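PDB 2JCB: 5-formyltetrahydrofolate cyclo-ligase family protein from Bacillus anthracis, which probably catalyses the ATP-dependent conversion of 5-formyltetrahydrofolate to 5,10-methenyltetrahydrofolate, and is seen here with bound ADP and magnesium. Local coordinates for residues 25-28 against 29-33; 105-108 against 109-113; 186-190 against 191-195; 156-159 against 160-164. All coordinates share one frame; numbering follows the deposited sequence.

Contact 1: residues 25-28 against 29-33; sequences NSLS and KERYT
Ser28 meets Arg31 and Tyr32 where helix 29-44 begins, and the contact is a worked example of an N-cap. The first turn of a helix has amide N-H groups with no preceding carbonyl to receive them, and here a side-chain oxygen fills part of that gap: Arg31 N donates to Ser28 OG at 3.2 Å. A chi1 of 65° places this hydroxyl between its own N and C, turned over the helix start, where it also lies against Arg31 CG. The backbone carbonyl of the same serine opens the regular helical ladder, with Tyr32 N reaching Ser28 O at 2.9 Å in an almost straight bond of 174°. One rung on, Thr33 N donates to Lys29 O.

Glu30 reaches back beside the cap. A water donates to Glu30 OE1 over 2.6 Å and also bonds Ser28 OG, so the capping oxygen has two polar partners. Arg31 folds back through bends at chi2 and chi3 and grips the same carboxylate side-on: NE meets OE1 of Glu30 at 2.9 Å, while NH1 takes the syn lone pair of OE2. Glu30 OE2 is further bound by Thr34 OG1 in the next turn. On the apolar side, Leu27 CD2 packs on Arg31 CB at 3.8 Å, the two side chains crossing at about a right angle, and Leu27 also touches Asn63 and Tyr167.

The cap is thus polar and water-linked, and the carboxylate of Glu30, close to the positive end of the helix dipole, is probably stabilised in its charged form by that field together with Arg31.

Contact 2: residues 105-108 against 109-113; sequences ETVY and MNLRE
Glu105 and Glu113 face each other as an antiparallel hydrogen-bonded pair, and the backbone bonds set the frame of this hairpin. Glu105 N reaches Glu113 O at 2.8 Å, and Glu113 N returns a bond to Glu105 O. Beyond the non-hydrogen-bonded pair of Thr106 and Arg112, Val107 N lies nearly on the axis of the Leu111 carbonyl, 2.9 Å from its O, though its N-H is bent at 153°. The loop closes through Met109 and Asn110 with Leu111 N bound to Tyr108 O, the donor standing 45° out of the carbonyl plane. Two CA-H...O contacts fill in between, one of them from Arg112 CA to Glu105 O at 3.3 Å.

Apolar contacts gather on one flank. Leu111 CD2 touches two neighbours, Val107 CG2 and Tyr108 CE2, each 3.9 Å away; CG of the leucine lies opposite its backbone N (chi1 -157°), which carries CD2 to them. Leu111 and the tyrosine run side by side, pointing the same way.

Among the polar groups, the guanidinium of Arg112 is modelled too close to Thr106, which leaves its exact placement doubtful. Val107 crosses Glu113 at about a right angle, its CG2 methyl 3.3 Å from the carboxylate oxygen Glu113 OE1. That carboxylate is anchored elsewhere, on Cys86 N.

This last bond ties the two-stranded hairpin to strand 80-87 of the main sheet. Leu111 and Asn110 rest on Met61 of a loop, and Glu105 on Ile115 and Pro116, just past strand 111-114.

Contact 3: residues 186-190 against 191-195; sequences KIITE and KGTMV
Thr189 and Met194 cross at about a right angle on one face of this hairpin, with Thr189 CG2 4.0 Å from Met194 SD. The methionine chain bends at chi2 (87°), which swings its sulfur along the strand toward the turn and over the threonine methyl. Ile187 shares this face, its CB 4.3 Å from Met194 CB.

Side chains on the other face run alongside one another instead. Lys186 and Val195 point the same way from a non-hydrogen-bonded pair, the aliphatic CE of Lys186 coming within 4.0 Å of Val195 CG2. The ammonium group of Lys186 continues past the valine to Gln46 and a salt bridge with Glu48. Ile188 and Thr193 repeat this side-by-side pattern, CG1 of the isoleucine meeting CG2 of the threonine at 4.1 Å, while Ile188 also packs on Ser42 and Leu43 of helix 29-44.

Backbone bonds keep these pairs in step. Ile187 and Met194 exchange two bonds, Ile187 N to Met194 O at 2.9 Å and the converse, both in the carbonyl plane. Thr189 N then donates to Gly192 O, but the return bond from Gly192 N is long and weak.

At the bend Thr189 has a second role: OG1, held between its own N and C (chi1 72°), accepts from Lys191 N at 3.1 Å, which makes an ST turn. The carboxylate of Glu190 binds Ser168 OG, and its side chain touches Leu35 and Gln38 of helix 29-44.

Together these features make an antiparallel beta hairpin with type I backbone angles at Glu190 and Lys191, and its second strand forms one margin of the mixed sheet of this Rossmann-like family.

Contact 4: residues 156-159 against 160-164; sequences VHYK and GKTLS
The loop between helix 150-154 and strand 161-165 is the last leg of a crossover between the parallel neighbours 129-131 and 161-165, and within it Tyr158 folds over Gly160. The aromatic ring lies flat against the backbone: Gly160 N sits 3.4 Å above its plane, over its centre, and Tyr158 CZ comes within 3.4 Å of Gly160 CA. With no side chain on the glycine, the main chain can pass this close to the ring face. CG of the tyrosine is anti to the backbone N (chi1 178°), which extends the ring along the chain, past Gly160 to the strand.

At the ring edge the contacts change character. Tyr158 OH lies 3.1 Å from Lys161 O, in the plane of the ring, and is hydrogen-bonded to Ile127 O. Thr162 CG2 meets the edge at CE2 of Tyr158, 3.8 Å away, the two side chains sliding past each other in opposite directions.

A water braces the bend from the backbone, donating to Gly160 O at 2.8 Å and, over a longer 3.3 Å, to Tyr158 O. Lys159 bends back along the loop, and its NZ donates to Val156 O.

Tyr158 also packs on Gln130 of strand 129-131, whose backbone bonds Lys161 and Leu163. Across strand 161-165, Thr162 OG1 accepts from Glu185 N, and helix 47-51 touches Lys161 and Leu163 through Glu48.

In the fold
Four local contacts show how chemistry follows position. Contacts 1 and 2 lie at the surface, their nearest atoms about 10 Å apart: one starts a helix with a water-linked polar cap, the other is a separate two-stranded hairpin. Contacts 3 and 4 are partly buried and share the main sheet, where strands 161-165 and 186-189 are neighbours; Lys186 O and Ser164 N are 2.8 Å apart, probably hydrogen-bonded. Contact 3 pairs two strands by backbone bonds that weaken toward the turn, whereas contact 4 relies on an aromatic ring laid on backbone. Contacts 2 and 3 are both hairpins, but they lie on opposite sides of the chain's centre, about 29 Å apart between centres.

Contact 1: residues 25-28 against 29-33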
loop_
_atom_site.group_PDB
_atom_site.type_symbol
_atom_site.label_atom_id
_atom_site.label_comp_id
_atom_site.label_asym_id
_atom_site.label_seq_id
_atom_site.Cartn_x
_atom_site.Cartn_y
_atom_site.Cartn_z
ATOM N N ASN A 25 9.856 3.710 -12.285
ATOM C CA ASN A 25 10.757 2.835 -13.017
ATOM C C ASN A 25 12.081 3.502 -13.397
ATOM O O ASN A 25 13.092 2.806 -13.550
ATOM C CB ASN A 25 10.049 2.264 -14.243
ATOM C CG ASN A 25 9.058 1.165 -13.868
ATOM O OD1 ASN A 25 9.284 0.399 -12.928
ATOM N ND2 ASN A 25 7.968 1.071 -14.620
ATOM N N SER A 26 12.085 4.823 -13.578
ATOM C CA SER A 26 13.317 5.508 -13.903
ATOM C C SER A 26 14.227 5.758 -12.700
ATOM O O SER A 26 15.402 6.124 -12.918
ATOM C CB SER A 26 13.051 6.844 -14.631
ATOM O OG SER A 26 12.461 7.754 -13.702
ATOM N N LEU A 27 13.714 5.577 -11.475
ATOM C CA LEU A 27 14.489 5.843 -10.258
ATOM C C LEU A 27 15.810 5.094 -10.267
ATOM O O LEU A 27 15.819 3.881 -10.462
ATOM C CB LEU A 27 13.746 5.430 -8.993
ATOM C CG LEU A 27 12.821 6.377 -8.270
ATOM C CD1 LEU A 27 12.449 5.677 -6.929
ATOM C CD2 LEU A 27 13.439 7.766 -8.094
ATOM N N SER A 28 16.908 5.791 -10.006
ATOM C CA SER A 28 18.174 5.083 -9.791
ATOM C C SER A 28 18.068 4.142 -8.566
ATOM O O SER A 28 17.259 4.331 -7.640
ATOM C CB SER A 28 19.326 6.067 -9.571
ATOM O OG SER A 28 19.146 6.813 -8.377
ATOM N N LYS A 29 18.986 3.169 -8.531
ATOM C CA LYS A 29 19.071 2.231 -7.404
ATOM C C LYS A 29 19.373 2.991 -6.098
ATOM O O LYS A 29 18.795 2.706 -5.085
ATOM C CB LYS A 29 20.192 1.193 -7.712
ATOM C CG LYS A 29 20.447 0.248 -6.536
ATOM C CD LYS A 29 19.268 -0.668 -6.274
ATOM C CE LYS A 29 19.429 -1.429 -4.976
ATOM N NZ LYS A 29 18.241 -2.324 -4.562
ATOM N N GLU A 30 20.300 3.957 -6.162
ATOM C CA GLU A 30 20.614 4.837 -5.029
ATOM C C GLU A 30 19.397 5.576 -4.460
ATOM O O GLU A 30 19.170 5.546 -3.229
ATOM C CB GLU A 30 21.707 5.863 -5.416
ATOM C CG GLU A 30 22.189 6.660 -4.213
ATOM C CD GLU A 30 21.235 7.798 -3.818
ATOM O OE1 GLU A 30 20.651 8.415 -4.725
ATOM O OE2 GLU A 30 21.069 8.078 -2.612
ATOM N N ARG A 31 18.585 6.165 -5.335
ATOM C CA ARG A 31 17.344 6.855 -4.900
ATOM C C ARG A 31 16.326 5.871 -4.293
ATOM O O ARG A 31 15.778 6.087 -3.211
ATOM C CB ARG A 31 16.704 7.631 -6.068
ATOM C CG ARG A 31 17.339 8.951 -6.433
ATOM C CD ARG A 31 17.163 10.022 -5.359
ATOM N NE ARG A 31 18.210 9.890 -4.339
ATOM C CZ ARG A 31 18.288 10.607 -3.218
ATOM N NH1 ARG A 31 19.288 10.392 -2.358
ATOM N NH2 ARG A 31 17.380 11.542 -2.962
ATOM N N TYR A 32 16.049 4.771 -4.986
ATOM C CA TYR A 32 15.211 3.700 -4.398
ATOM C C TYR A 32 15.657 3.314 -2.999
ATOM O O TYR A 32 14.815 3.244 -2.093
ATOM C CB TYR A 32 15.244 2.484 -5.344
ATOM C CG TYR A 32 14.619 1.275 -4.778
ATOM C CD1 TYR A 32 13.233 1.131 -4.733
ATOM C CD2 TYR A 32 15.429 0.232 -4.334
ATOM C CE1 TYR A 32 12.673 -0.003 -4.174
ATOM C CE2 TYR A 32 14.883 -0.893 -3.782
ATOM C CZ TYR A 32 13.508 -1.013 -3.728
ATOM O OH TYR A 32 13.049 -2.166 -3.197
ATOM N N THR A 33 16.954 3.041 -2.827
ATOM C CA THR A 33 17.463 2.525 -1.561
ATOM C C THR A 33 17.370 3.609 -0.484
ATOM O O THR A 33 16.812 3.365 0.585
ATOM C CB THR A 33 18.884 2.029 -1.692
ATOM O OG1 THR A 33 18.955 0.979 -2.670
ATOM C CG2 THR A 33 19.450 1.537 -0.345
HETATM O O HOH W 1 21.272 8.539 -7.282
#

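Contact 2: residues 105-108 against 109-113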
loop_
_atom_site.group_PDB
_atom_site.type_symbol
_atom_site.label_atom_id
_atom_site.label_comp_id
_atom_site.label_asym_id
_atom_site.label_seq_id
_atom_site.Cartn_x
_atom_site.Cartn_y
_atom_site.Cartn_z
ATOM N N GLU A 105 4.052 -17.637 -2.146
ATOM C CA GLU A 105 4.320 -18.238 -3.457
ATOM C C GLU A 105 4.195 -17.166 -4.547
ATOM O O GLU A 105 3.596 -16.124 -4.329
ATOM C CB GLU A 105 3.361 -19.386 -3.741
ATOM C CG GLU A 105 1.896 -18.990 -3.630
ATOM C CD GLU A 105 0.943 -20.136 -3.879
ATOM O OE1 GLU A 105 1.396 -21.227 -4.316
ATOM O OE2 GLU A 105 -0.266 -19.926 -3.648
ATOM N N THR A 106 4.754 -17.447 -5.720
ATOM C CA THR A 106 4.624 -16.529 -6.836
ATOM C C THR A 106 3.431 -16.968 -7.655
ATOM O O THR A 106 3.427 -18.065 -8.234
ATOM C CB THR A 106 5.887 -16.474 -7.730
ATOM O OG1 THR A 106 7.078 -16.544 -6.923
ATOM C CG2 THR A 106 5.896 -15.161 -8.565
ATOM N N VAL A 107 2.422 -16.102 -7.686
ATOM C CA VAL A 107 1.172 -16.351 -8.405
ATOM C C VAL A 107 1.189 -15.703 -9.797
ATOM O O VAL A 107 0.160 -15.663 -10.474
ATOM C CB VAL A 107 -0.060 -15.854 -7.607
ATOM C CG1 VAL A 107 -0.362 -16.773 -6.403
ATOM C CG2 VAL A 107 0.130 -14.396 -7.177
ATOM N N TYR A 108 2.353 -15.179 -10.194
ATOM C CA TYR A 108 2.694 -14.869 -11.603
ATOM C C TYR A 108 3.783 -13.806 -11.773
ATOM O O TYR A 108 3.666 -12.689 -11.245
ATOM C CB TYR A 108 1.464 -14.592 -12.506
ATOM C CG TYR A 108 0.825 -13.195 -12.507
ATOM C CD1 TYR A 108 1.439 -12.118 -13.160
ATOM C CD2 TYR A 108 -0.440 -12.980 -11.941
ATOM C CE1 TYR A 108 0.840 -10.842 -13.205
ATOM C CE2 TYR A 108 -1.056 -11.706 -11.984
ATOM C CZ TYR A 108 -0.407 -10.641 -12.623
ATOM O OH TYR A 108 -0.995 -9.384 -12.687
ATOM N N MET A 109 4.824 -14.181 -12.525
ATOM C CA MET A 109 5.982 -13.326 -12.822
ATOM C C MET A 109 6.661 -12.772 -11.556
ATOM O O MET A 109 7.638 -13.349 -11.065
ATOM C CB MET A 109 5.612 -12.207 -13.815
ATOM C CG MET A 109 6.746 -11.790 -14.769
ATOM S SD MET A 109 6.217 -10.543 -15.983
ATOM C CE MET A 109 7.761 -10.189 -16.832
ATOM N N ASN A 110 6.135 -11.679 -11.015
ATOM C CA ASN A 110 6.736 -11.048 -9.841
ATOM C C ASN A 110 5.794 -10.925 -8.640
ATOM O O ASN A 110 6.164 -10.341 -7.618
ATOM C CB ASN A 110 7.273 -9.654 -10.206
ATOM C CG ASN A 110 8.389 -9.702 -11.230
ATOM O OD1 ASN A 110 8.146 -9.577 -12.439
ATOM N ND2 ASN A 110 9.622 -9.897 -10.758
ATOM N N LEU A 111 4.585 -11.466 -8.758
ATOM C CA LEU A 111 3.543 -11.186 -7.782
ATOM C C LEU A 111 3.481 -12.275 -6.701
ATOM O O LEU A 111 3.168 -13.426 -6.988
ATOM C CB LEU A 111 2.205 -11.036 -8.499
ATOM C CG LEU A 111 1.096 -10.243 -7.809
ATOM C CD1 LEU A 111 1.275 -8.751 -8.063
ATOM C CD2 LEU A 111 -0.268 -10.708 -8.328
ATOM N N ARG A 112 3.788 -11.900 -5.464
ATOM C CA ARG A 112 3.890 -12.872 -4.367
ATOM C C ARG A 112 2.681 -12.817 -3.468
ATOM O O ARG A 112 2.265 -11.718 -3.072
ATOM C CB ARG A 112 5.184 -12.652 -3.554
ATOM C CG ARG A 112 6.378 -12.570 -4.469
ATOM C CD ARG A 112 7.687 -13.014 -3.875
ATOM N NE ARG A 112 7.674 -14.257 -3.085
ATOM C CZ ARG A 112 7.772 -15.493 -3.570
ATOM N NH1 ARG A 112 7.854 -15.708 -4.875
ATOM N NH2 ARG A 112 7.789 -16.530 -2.746
ATOM N N GLU A 113 2.137 -13.991 -3.117
ATOM C CA GLU A 113 0.955 -14.071 -2.246
ATOM C C GLU A 113 1.054 -15.186 -1.209
ATOM O O GLU A 113 1.732 -16.164 -1.451
ATOM C CB GLU A 113 -0.317 -14.262 -3.075
ATOM C CG GLU A 113 -0.681 -13.016 -3.908
ATOM C CD GLU A 113 -2.015 -13.139 -4.606
ATOM O OE1 GLU A 113 -2.347 -14.259 -5.073
ATOM O OE2 GLU A 113 -2.715 -12.106 -4.698
#

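Contact 3: residues 186-190 against 191-195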
loop_
_atom_site.group_PDB
_atom_site.type_symbol
_atom_site.label_atom_id
_atom_site.label_comp_id
_atom_site.label_asym_id
_atom_site.label_seq_id
_atom_site.Cartn_x
_atom_site.Cartn_y
_atom_site.Cartn_z
ATOM N N LYS A 186 -3.259 8.930 6.223
ATOM C CA LYS A 186 -1.917 9.525 6.359
ATOM C C LYS A 186 -1.035 9.054 5.235
ATOM O O LYS A 186 -1.126 7.889 4.802
ATOM C CB LYS A 186 -1.287 9.039 7.666
ATOM C CG LYS A 186 0.173 9.621 7.876
ATOM C CD LYS A 186 0.799 9.124 9.158
ATOM C CE LYS A 186 0.254 9.902 10.366
ATOM N NZ LYS A 186 0.916 9.487 11.644
ATOM N N ILE A 187 -0.176 9.947 4.749
ATOM C CA ILE A 187 0.793 9.584 3.695
ATOM C C ILE A 187 2.175 9.981 4.299
ATOM O O ILE A 187 2.327 11.106 4.807
ATOM C CB ILE A 187 0.527 10.259 2.309
ATOM C CG1 ILE A 187 -0.883 9.875 1.773
ATOM C CG2 ILE A 187 1.603 9.839 1.280
ATOM C CD1 ILE A 187 -1.552 10.945 1.075
ATOM N N ILE A 188 3.135 9.062 4.281
ATOM C CA ILE A 188 4.513 9.332 4.700
ATOM C C ILE A 188 5.391 9.364 3.443
ATOM O O ILE A 188 5.428 8.357 2.705
ATOM C CB ILE A 188 5.001 8.244 5.633
ATOM C CG1 ILE A 188 4.051 8.092 6.844
ATOM C CG2 ILE A 188 6.407 8.560 6.099
ATOM C CD1 ILE A 188 4.385 6.941 7.640
ATOM N N THR A 189 6.102 10.468 3.224
ATOM C CA THR A 189 7.079 10.600 2.141
ATOM C C THR A 189 8.426 10.834 2.784
ATOM O O THR A 189 8.546 10.851 4.043
ATOM C CB THR A 189 6.764 11.779 1.179
ATOM O OG1 THR A 189 7.045 13.020 1.844
ATOM C CG2 THR A 189 5.290 11.751 0.676
ATOM N N GLU A 190 9.453 11.076 1.966
ATOM C CA GLU A 190 10.766 11.286 2.566
ATOM C C GLU A 190 10.863 12.721 3.142
ATOM O O GLU A 190 11.859 13.058 3.782
ATOM C CB GLU A 190 11.884 11.051 1.531
ATOM C CG GLU A 190 11.960 12.131 0.412
ATOM C CD GLU A 190 10.999 11.919 -0.766
ATOM O OE1 GLU A 190 10.003 11.183 -0.704
ATOM O OE2 GLU A 190 11.254 12.556 -1.782
ATOM N N LYS A 191 9.887 13.558 2.829
ATOM C CA LYS A 191 9.867 14.960 3.227
ATOM C C LYS A 191 8.943 15.221 4.441
ATOM O O LYS A 191 8.966 16.333 4.974
ATOM C CB LYS A 191 9.336 15.822 2.053
ATOM C CG LYS A 191 10.208 15.992 0.815
ATOM C CD LYS A 191 9.484 16.891 -0.151
ATOM C CE LYS A 191 10.243 16.968 -1.419
ATOM N NZ LYS A 191 9.782 18.146 -2.203
ATOM N N GLY A 192 8.150 14.230 4.857
ATOM C CA GLY A 192 7.223 14.439 5.996
ATOM C C GLY A 192 5.971 13.616 5.862
ATOM O O GLY A 192 5.982 12.507 5.307
ATOM N N THR A 193 4.867 14.168 6.371
ATOM C CA THR A 193 3.604 13.422 6.404
ATOM C C THR A 193 2.492 14.360 5.983
ATOM O O THR A 193 2.557 15.564 6.212
ATOM C CB THR A 193 3.263 12.850 7.782
ATOM O OG1 THR A 193 3.051 13.925 8.737
ATOM C CG2 THR A 193 4.337 11.890 8.287
ATOM N N MET A 194 1.454 13.781 5.358
ATOM C CA MET A 194 0.237 14.496 4.998
ATOM C C MET A 194 -0.808 13.748 5.811
ATOM O O MET A 194 -0.831 12.516 5.816
ATOM C CB MET A 194 -0.028 14.409 3.480
ATOM C CG MET A 194 0.973 15.215 2.546
ATOM S SD MET A 194 2.533 14.388 1.989
ATOM C CE MET A 194 3.111 15.636 0.809
ATOM N N VAL A 195 -1.605 14.480 6.586
ATOM C CA VAL A 195 -2.567 13.823 7.467
ATOM C C VAL A 195 -3.953 14.392 7.248
ATOM O O VAL A 195 -4.126 15.582 6.905
ATOM C CB VAL A 195 -2.146 13.918 8.963
ATOM C CG1 VAL A 195 -2.996 13.024 9.833
ATOM C CG2 VAL A 195 -0.692 13.539 9.147
#

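Contact 4: residues 156-159 against 160-164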
loop_
_atom_site.group_PDB
_atom_site.type_symbol
_atom_site.label_atom_id
_atom_site.label_comp_id
_atom_site.label_asym_id
_atom_site.label_seq_id
_atom_site.Cartn_x
_atom_site.Cartn_y
_atom_site.Cartn_z
ATOM N N VAL A 156 -14.031 -0.017 2.156
ATOM C CA VAL A 156 -15.456 0.157 2.533
ATOM C C VAL A 156 -15.730 -0.454 3.917
ATOM O O VAL A 156 -16.384 0.177 4.739
ATOM C CB VAL A 156 -16.403 -0.453 1.490
ATOM C CG1 VAL A 156 -17.896 -0.341 1.944
ATOM C CG2 VAL A 156 -16.225 0.234 0.155
ATOM N N HIS A 157 -15.211 -1.653 4.173
ATOM C CA HIS A 157 -15.506 -2.385 5.398
ATOM C C HIS A 157 -14.396 -2.334 6.447
ATOM O O HIS A 157 -14.575 -2.759 7.590
ATOM C CB HIS A 157 -15.890 -3.832 5.059
ATOM C CG HIS A 157 -16.972 -3.921 4.029
ATOM N ND1 HIS A 157 -18.283 -3.591 4.296
ATOM C CD2 HIS A 157 -16.927 -4.250 2.715
ATOM C CE1 HIS A 157 -19.004 -3.730 3.198
ATOM N NE2 HIS A 157 -18.204 -4.131 2.224
ATOM N N TYR A 158 -13.251 -1.799 6.076
ATOM C CA TYR A 158 -12.151 -1.729 7.018
ATOM C C TYR A 158 -12.290 -0.452 7.837
ATOM O O TYR A 158 -12.343 0.647 7.268
ATOM C CB TYR A 158 -10.797 -1.769 6.306
ATOM C CG TYR A 158 -9.648 -1.647 7.255
ATOM C CD1 TYR A 158 -9.335 -2.685 8.127
ATOM C CD2 TYR A 158 -8.876 -0.492 7.285
ATOM C CE1 TYR A 158 -8.241 -2.577 9.016
ATOM C CE2 TYR A 158 -7.795 -0.366 8.155
ATOM C CZ TYR A 158 -7.507 -1.392 9.039
ATOM O OH TYR A 158 -6.432 -1.237 9.869
ATOM N N LYS A 159 -12.308 -0.609 9.161
ATOM C CA LYS A 159 -12.484 0.517 10.067
ATOM C C LYS A 159 -11.280 0.922 10.907
ATOM O O LYS A 159 -11.382 1.840 11.745
ATOM C CB LYS A 159 -13.691 0.256 10.981
ATOM C CG LYS A 159 -14.991 -0.018 10.247
ATOM C CD LYS A 159 -15.296 1.061 9.218
ATOM C CE LYS A 159 -16.714 0.953 8.716
ATOM N NZ LYS A 159 -16.834 1.728 7.461
ATOM N N GLY A 160 -10.158 0.242 10.712
ATOM C CA GLY A 160 -8.948 0.550 11.424
ATOM C C GLY A 160 -8.211 1.729 10.836
ATOM O O GLY A 160 -8.745 2.494 10.047
ATOM N N LYS A 161 -6.958 1.870 11.214
ATOM C CA LYS A 161 -6.112 2.969 10.751
ATOM C C LYS A 161 -5.466 2.659 9.405
ATOM O O LYS A 161 -5.094 1.520 9.180
ATOM C CB LYS A 161 -5.048 3.249 11.805
ATOM C CG LYS A 161 -5.691 3.763 13.142
ATOM C CD LYS A 161 -4.639 3.835 14.214
ATOM C CE LYS A 161 -5.307 3.730 15.582
ATOM N NZ LYS A 161 -5.696 5.094 16.010
ATOM N N THR A 162 -5.305 3.664 8.550
ATOM C CA THR A 162 -4.663 3.492 7.248
ATOM C C THR A 162 -3.520 4.469 7.064
ATOM O O THR A 162 -3.578 5.616 7.534
ATOM C CB THR A 162 -5.625 3.705 6.054
ATOM O OG1 THR A 162 -6.226 5.005 6.089
ATOM C CG2 THR A 162 -6.717 2.660 6.070
ATOM N N LEU A 163 -2.488 4.030 6.373
ATOM C CA LEU A 163 -1.468 4.963 5.926
ATOM C C LEU A 163 -0.858 4.419 4.683
ATOM O O LEU A 163 -0.872 3.238 4.452
ATOM C CB LEU A 163 -0.391 5.269 7.000
ATOM C CG LEU A 163 0.629 4.254 7.426
ATOM C CD1 LEU A 163 1.850 4.150 6.364
ATOM C CD2 LEU A 163 1.130 4.615 8.845
ATOM N N SER A 164 -0.305 5.327 3.887
ATOM C CA SER A 164 0.424 4.965 2.674
ATOM C C SER A 164 1.810 5.519 2.752
ATOM O O SER A 164 2.048 6.540 3.410
ATOM C CB SER A 164 -0.282 5.453 1.424
ATOM O OG SER A 164 -1.535 4.812 1.216
HETATM O O HOH W 2 -10.168 3.018 7.747
#